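Local coordinates for CAG pathogenicity island protein 13 (Helicobacter pylori, PDB 2G3V), which is of unknown function but is encoded, as CagS, on the cag pathogenicity island together with a type IV secretion system, at residues D43-M48 with S117-F122; M97-A102 with K154-T159. All blocks are in the same frame, centred on the assembly; numbering follows the deposited sequence.

From the N terminus the chain first runs through helix 35-57, which carries D43-M48, and later through helix 82-105, which carries M97-A102. The loop that follows supplies S117-F122 and returns to the first helix, so interaction 1 closes a largely helical loop of 68 intervening residues. After helices 128-133 and 136-149 the chain comes back as K154-T159 against helix 82-105, closing interaction 2 over 51 residues. The segments alternate along the sequence, so the two closures cross. Their centres are 13 Å apart, and they meet directly: I118 packs on F156 and L99, while I45 packs on L99 and L100, joining both contacts in one apolar core.

Interaction 1: residues D43-M48 with S117-F122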
loop_
_atom_site.group_PDB
_atom_site.type_symbol
_atom_site.label_atom_id
_atom_site.label_comp_id
_atom_site.label_asym_id
_atom_site.label_seq_id
_atom_site.Cartn_x
_atom_site.Cartn_y
_atom_site.Cartn_z
ATOM N N ASP A 43 -5.249 9.353 6.097
ATOM C CA ASP A 43 -4.651 10.471 5.379
ATOM C C ASP A 43 -3.410 10.010 4.634
ATOM O O ASP A 43 -3.120 10.494 3.534
ATOM C CB ASP A 43 -4.286 11.594 6.334
ATOM C CG ASP A 43 -5.495 12.181 7.017
ATOM O OD1 ASP A 43 -6.612 11.997 6.486
ATOM O OD2 ASP A 43 -5.328 12.827 8.072
ATOM N N GLN A 44 -2.688 9.060 5.221
ATOM C CA GLN A 44 -1.492 8.526 4.592
ATOM C C GLN A 44 -1.821 7.757 3.314
ATOM O O GLN A 44 -1.089 7.805 2.329
ATOM C CB GLN A 44 -0.750 7.601 5.553
ATOM C CG GLN A 44 0.581 8.136 6.047
ATOM C CD GLN A 44 1.329 7.110 6.876
ATOM O OE1 GLN A 44 1.051 6.919 8.068
ATOM N NE2 GLN A 44 2.278 6.420 6.239
ATOM N N ILE A 45 -2.921 7.025 3.340
ATOM C CA ILE A 45 -3.344 6.269 2.174
ATOM C C ILE A 45 -3.770 7.259 1.089
ATOM O O ILE A 45 -3.491 7.057 -0.082
ATOM C CB ILE A 45 -4.527 5.312 2.527
ATOM C CG1 ILE A 45 -4.051 4.266 3.544
ATOM C CG2 ILE A 45 -5.082 4.639 1.258
ATOM C CD1 ILE A 45 -5.129 3.302 4.008
ATOM N N LYS A 46 -4.434 8.331 1.502
ATOM C CA LYS A 46 -4.915 9.368 0.580
ATOM C C LYS A 46 -3.764 10.146 -0.053
ATOM O O LYS A 46 -3.793 10.457 -1.234
ATOM C CB LYS A 46 -5.843 10.338 1.327
ATOM C CG LYS A 46 -6.323 11.494 0.501
ATOM C CD LYS A 46 -7.264 11.032 -0.578
ATOM C CE LYS A 46 -7.820 12.223 -1.340
ATOM N NZ LYS A 46 -8.794 11.858 -2.400
ATOM N N THR A 47 -2.761 10.479 0.750
ATOM C CA THR A 47 -1.600 11.201 0.246
ATOM C C THR A 47 -0.881 10.353 -0.816
ATOM O O THR A 47 -0.443 10.868 -1.837
ATOM C CB THR A 47 -0.642 11.532 1.405
ATOM O OG1 THR A 47 -1.395 12.198 2.422
ATOM C CG2 THR A 47 0.508 12.440 0.943
HETATM N N MSE A 48 -0.769 9.052 -0.584
HETATM C CA MSE A 48 -0.092 8.188 -1.546
HETATM C C MSE A 48 -0.945 8.040 -2.806
HETATM O O MSE A 48 -0.449 8.119 -3.948
HETATM C CB MSE A 48 0.190 6.812 -0.928
HETATM C CG MSE A 48 1.106 6.867 0.282
HETATM SE SE MSE A 48 1.706 5.145 0.856
HETATM C CE MSE A 48 0.220 4.606 1.944
ATOM N N SER A 117 0.016 -2.618 8.563
ATOM C CA SER A 117 0.810 -3.457 7.672
ATOM C C SER A 117 0.273 -3.434 6.245
ATOM O O SER A 117 0.914 -3.926 5.324
ATOM C CB SER A 117 0.845 -4.895 8.181
ATOM O OG SER A 117 -0.452 -5.458 8.175
ATOM N N ILE A 118 -0.907 -2.864 6.062
ATOM C CA ILE A 118 -1.497 -2.769 4.727
ATOM C C ILE A 118 -0.689 -1.741 3.940
ATOM O O ILE A 118 -0.563 -1.828 2.718
ATOM C CB ILE A 118 -2.961 -2.302 4.800
ATOM C CG1 ILE A 118 -3.766 -3.284 5.644
ATOM C CG2 ILE A 118 -3.563 -2.204 3.393
ATOM C CD1 ILE A 118 -5.182 -2.825 5.875
ATOM N N LEU A 119 -0.132 -0.788 4.668
ATOM C CA LEU A 119 0.668 0.299 4.112
ATOM C C LEU A 119 1.915 -0.239 3.419
ATOM O O LEU A 119 2.377 0.325 2.413
ATOM C CB LEU A 119 1.069 1.280 5.217
ATOM C CG LEU A 119 -0.076 1.995 5.938
ATOM C CD1 LEU A 119 0.459 2.734 7.154
ATOM C CD2 LEU A 119 -0.769 2.956 4.986
ATOM N N GLY A 120 2.473 -1.338 3.925
ATOM C CA GLY A 120 3.663 -1.937 3.343
ATOM C C GLY A 120 3.565 -2.293 1.864
ATOM O O GLY A 120 4.573 -2.538 1.197
ATOM N N ILE A 121 2.355 -2.324 1.333
ATOM C CA ILE A 121 2.188 -2.629 -0.073
ATOM C C ILE A 121 2.550 -1.431 -0.937
ATOM O O ILE A 121 3.052 -1.586 -2.045
ATOM C CB ILE A 121 0.739 -3.030 -0.368
ATOM C CG1 ILE A 121 0.451 -4.372 0.298
ATOM C CG2 ILE A 121 0.488 -3.081 -1.877
ATOM C CD1 ILE A 121 -0.982 -4.806 0.169
ATOM N N PHE A 122 2.327 -0.233 -0.409
ATOM C CA PHE A 122 2.561 0.981 -1.175
ATOM C C PHE A 122 3.857 1.730 -0.912
ATOM O O PHE A 122 4.342 2.435 -1.794
ATOM C CB PHE A 122 1.365 1.915 -0.978
ATOM C CG PHE A 122 0.034 1.220 -1.103
ATOM C CD1 PHE A 122 -0.456 0.841 -2.346
ATOM C CD2 PHE A 122 -0.684 0.856 0.037
ATOM C CE1 PHE A 122 -1.636 0.100 -2.458
ATOM C CE2 PHE A 122 -1.871 0.111 -0.063
ATOM C CZ PHE A 122 -2.342 -0.269 -1.312
#
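L119 reaches out from the helically coiled loop S117-F122 and sets the tip of its side chain across two side chains of helix 35-57. Its chi1 of -62° places CG anti to the carbonyl carbon, and the branch that does the touching is CD2. This methyl lies 3.8 Å from CG1 of I45 and 3.6 Å from CE of M48, a selenomethionine in the crystal. Both partners cross the leucine at about a right angle. I45 and M48 lie three residues apart on the helix, so they present neighbouring side chains on one side of it, and a branched leucine end fits against both.

M48 serves two residues at once. Its chain is extended through chi2 and bends at chi3 (-84°), so that CE turns to L119 while SE lies 3.7 Å from CB of F122, whose side chain it also crosses at about a right angle. An unbranched, flexible chain suits this place because a single terminal bend lets it follow both neighbours. CG2 of I121, from the same segment as F122, lies over one face of the F122 ring, toward its margin. NE2 of Q44 comes within 4.2 Å of CD1 of L119; an amide is tolerated here, since Q44 is only partly buried.

The packing continues into helix 82-105, where I45 touches I103 and F122 touches T96; M48 also meets L123 and F126. No hydrogen bond links the two segments. The helix and the loop are therefore held by burial and complementary shape near the centre of the chain, with the polar Q44 at the partly exposed margin.

Interaction 2: residues M97-A102 with K154-T159; sequences MELLHA and KLFVMT
Aromatic packing dominates the meeting of helix 82-105 with the irregular segment K154-T159. CB of L99 sits over one face of the F156 ring in a CH-pi contact, 3.7 Å from the ring centroid and 16° off the ring normal. L99 has CG anti to its backbone N (chi1 166°), and this carries CD1 along the same ring to 3.6 Å from CE1 of F156. CB of L155 lies over the opposite face, also off-centre, so a leucine CB flanks each side. A flat apolar ring suits this slot because both its faces can be filled. F156 has a positive phi, in the left-handed helical region, and its CB points at the helix.

The remaining apolar contacts are smaller. A102 stands one turn after E98, and its short side chain lets the loop backbone come close: its CB is 3.5 Å from the carbonyl O of F156. It also touches CG of M158, a selenomethionine, more loosely. E98 contributes the aliphatic part of its chain, CG lying 3.7 Å from the carbonyl O of L155 and 3.9 Å from CG2 of V157, while the bend at chi2 (65°) turns the carboxylate alongside that methyl, at a partly exposed position.

Polar and charged effects appear slight. E98 OE1 and K154 NZ are 6.1 Å apart, too far for a salt bridge, although their opposite charges may attract weakly. T159, at the N-cap of helix 160-168, uses OG1 to bond N of E162, and M158 packs on M163 and Y166 of that helix. With no hydrogen bond between the segments, the contact probably rests mainly on dispersion and CH-pi attraction, and charge may add a little at the edge.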
loop_
_atom_site.group_PDB
_atom_site.type_symbol
_atom_site.label_atom_id
_atom_site.label_comp_id
_atom_site.label_asym_id
_atom_site.label_seq_id
_atom_site.Cartn_x
_atom_site.Cartn_y
_atom_site.Cartn_z
HETATM N N MSE A 97 -7.317 3.153 -4.174
HETATM C CA MSE A 97 -8.722 3.519 -4.300
HETATM C C MSE A 97 -9.647 2.451 -3.700
HETATM O O MSE A 97 -10.595 2.765 -2.974
HETATM C CB MSE A 97 -9.066 3.709 -5.778
HETATM C CG MSE A 97 -8.935 5.121 -6.305
HETATM SE SE MSE A 97 -10.522 6.225 -5.957
HETATM C CE MSE A 97 -11.774 5.293 -7.112
ATOM N N GLU A 98 -9.372 1.190 -4.022
ATOM C CA GLU A 98 -10.178 0.072 -3.521
ATOM C C GLU A 98 -10.076 -0.014 -1.994
ATOM O O GLU A 98 -11.085 -0.202 -1.316
ATOM C CB GLU A 98 -9.712 -1.248 -4.153
ATOM C CG GLU A 98 -10.708 -2.392 -4.043
ATOM C CD GLU A 98 -11.985 -2.115 -4.828
ATOM O OE1 GLU A 98 -11.885 -1.765 -6.032
ATOM O OE2 GLU A 98 -13.081 -2.252 -4.243
ATOM N N LEU A 99 -8.860 0.114 -1.460
ATOM C CA LEU A 99 -8.641 0.071 -0.005
ATOM C C LEU A 99 -9.418 1.213 0.662
ATOM O O LEU A 99 -10.095 1.016 1.680
ATOM C CB LEU A 99 -7.140 0.201 0.318
ATOM C CG LEU A 99 -6.675 0.515 1.757
ATOM C CD1 LEU A 99 -7.051 -0.614 2.710
ATOM C CD2 LEU A 99 -5.176 0.740 1.763
ATOM N N LEU A 100 -9.325 2.400 0.071
ATOM C CA LEU A 100 -10.022 3.571 0.594
ATOM C C LEU A 100 -11.523 3.295 0.678
ATOM O O LEU A 100 -12.168 3.649 1.663
ATOM C CB LEU A 100 -9.757 4.774 -0.311
ATOM C CG LEU A 100 -9.137 6.049 0.255
ATOM C CD1 LEU A 100 -8.375 5.790 1.540
ATOM C CD2 LEU A 100 -8.227 6.636 -0.807
ATOM N N HIS A 101 -12.088 2.666 -0.347
ATOM C CA HIS A 101 -13.519 2.352 -0.322
ATOM C C HIS A 101 -13.819 1.279 0.706
ATOM O O HIS A 101 -14.849 1.339 1.388
ATOM C CB HIS A 101 -14.013 1.912 -1.703
ATOM C CG HIS A 101 -14.102 3.034 -2.679
ATOM N ND1 HIS A 101 -14.810 4.185 -2.413
ATOM C CD2 HIS A 101 -13.542 3.207 -3.898
ATOM C CE1 HIS A 101 -14.679 5.023 -3.426
ATOM N NE2 HIS A 101 -13.913 4.454 -4.340
ATOM N N ALA A 102 -12.923 0.295 0.804
ATOM C CA ALA A 102 -13.068 -0.779 1.782
ATOM C C ALA A 102 -13.213 -0.111 3.142
ATOM O O ALA A 102 -14.143 -0.412 3.895
ATOM C CB ALA A 102 -11.844 -1.677 1.767
ATOM N N LYS A 154 -7.104 -9.056 -6.640
ATOM C CA LYS A 154 -8.272 -8.364 -6.091
ATOM C C LYS A 154 -8.139 -8.168 -4.589
ATOM O O LYS A 154 -8.854 -8.800 -3.810
ATOM C CB LYS A 154 -9.555 -9.162 -6.373
ATOM C CG LYS A 154 -9.756 -9.617 -7.824
ATOM C CD LYS A 154 -10.599 -8.642 -8.632
ATOM C CE LYS A 154 -9.839 -7.358 -8.936
ATOM N NZ LYS A 154 -10.624 -6.425 -9.792
ATOM N N LEU A 155 -7.202 -7.326 -4.171
ATOM C CA LEU A 155 -7.029 -7.055 -2.742
ATOM C C LEU A 155 -8.056 -5.991 -2.320
ATOM O O LEU A 155 -8.484 -5.167 -3.138
ATOM C CB LEU A 155 -5.616 -6.524 -2.452
ATOM C CG LEU A 155 -4.365 -7.405 -2.606
ATOM C CD1 LEU A 155 -3.141 -6.502 -2.715
ATOM C CD2 LEU A 155 -4.229 -8.367 -1.430
ATOM N N PHE A 156 -8.466 -6.028 -1.056
ATOM C CA PHE A 156 -9.409 -5.043 -0.512
ATOM C C PHE A 156 -10.856 -5.094 -0.994
ATOM O O PHE A 156 -11.664 -4.254 -0.622
ATOM C CB PHE A 156 -8.856 -3.639 -0.741
ATOM C CG PHE A 156 -7.424 -3.486 -0.324
ATOM C CD1 PHE A 156 -7.014 -3.851 0.961
ATOM C CD2 PHE A 156 -6.485 -2.978 -1.207
ATOM C CE1 PHE A 156 -5.676 -3.710 1.357
ATOM C CE2 PHE A 156 -5.154 -2.830 -0.824
ATOM C CZ PHE A 156 -4.748 -3.198 0.464
ATOM N N VAL A 157 -11.184 -6.080 -1.819
ATOM C CA VAL A 157 -12.543 -6.236 -2.326
ATOM C C VAL A 157 -13.257 -7.146 -1.338
ATOM O O VAL A 157 -13.139 -8.367 -1.417
ATOM C CB VAL A 157 -12.539 -6.896 -3.724
ATOM C CG1 VAL A 157 -13.963 -7.049 -4.242
ATOM C CG2 VAL A 157 -11.712 -6.061 -4.680
HETATM N N MSE A 158 -13.993 -6.556 -0.409
HETATM C CA MSE A 158 -14.688 -7.333 0.612
HETATM C C MSE A 158 -15.930 -8.087 0.143
HETATM O O MSE A 158 -16.574 -7.718 -0.836
HETATM C CB MSE A 158 -15.078 -6.429 1.790
HETATM C CG MSE A 158 -13.979 -5.479 2.246
HETATM SE SE MSE A 158 -12.264 -6.320 2.462
HETATM C CE MSE A 158 -12.518 -7.125 4.196
ATOM N N THR A 159 -16.252 -9.155 0.869
ATOM C CA THR A 159 -17.423 -9.975 0.588
ATOM C C THR A 159 -18.386 -9.742 1.748
ATOM O O THR A 159 -17.987 -9.209 2.784
ATOM C CB THR A 159 -17.067 -11.467 0.544
ATOM O OG1 THR A 159 -16.715 -11.909 1.860
ATOM C CG2 THR A 159 -15.899 -11.706 -0.402
#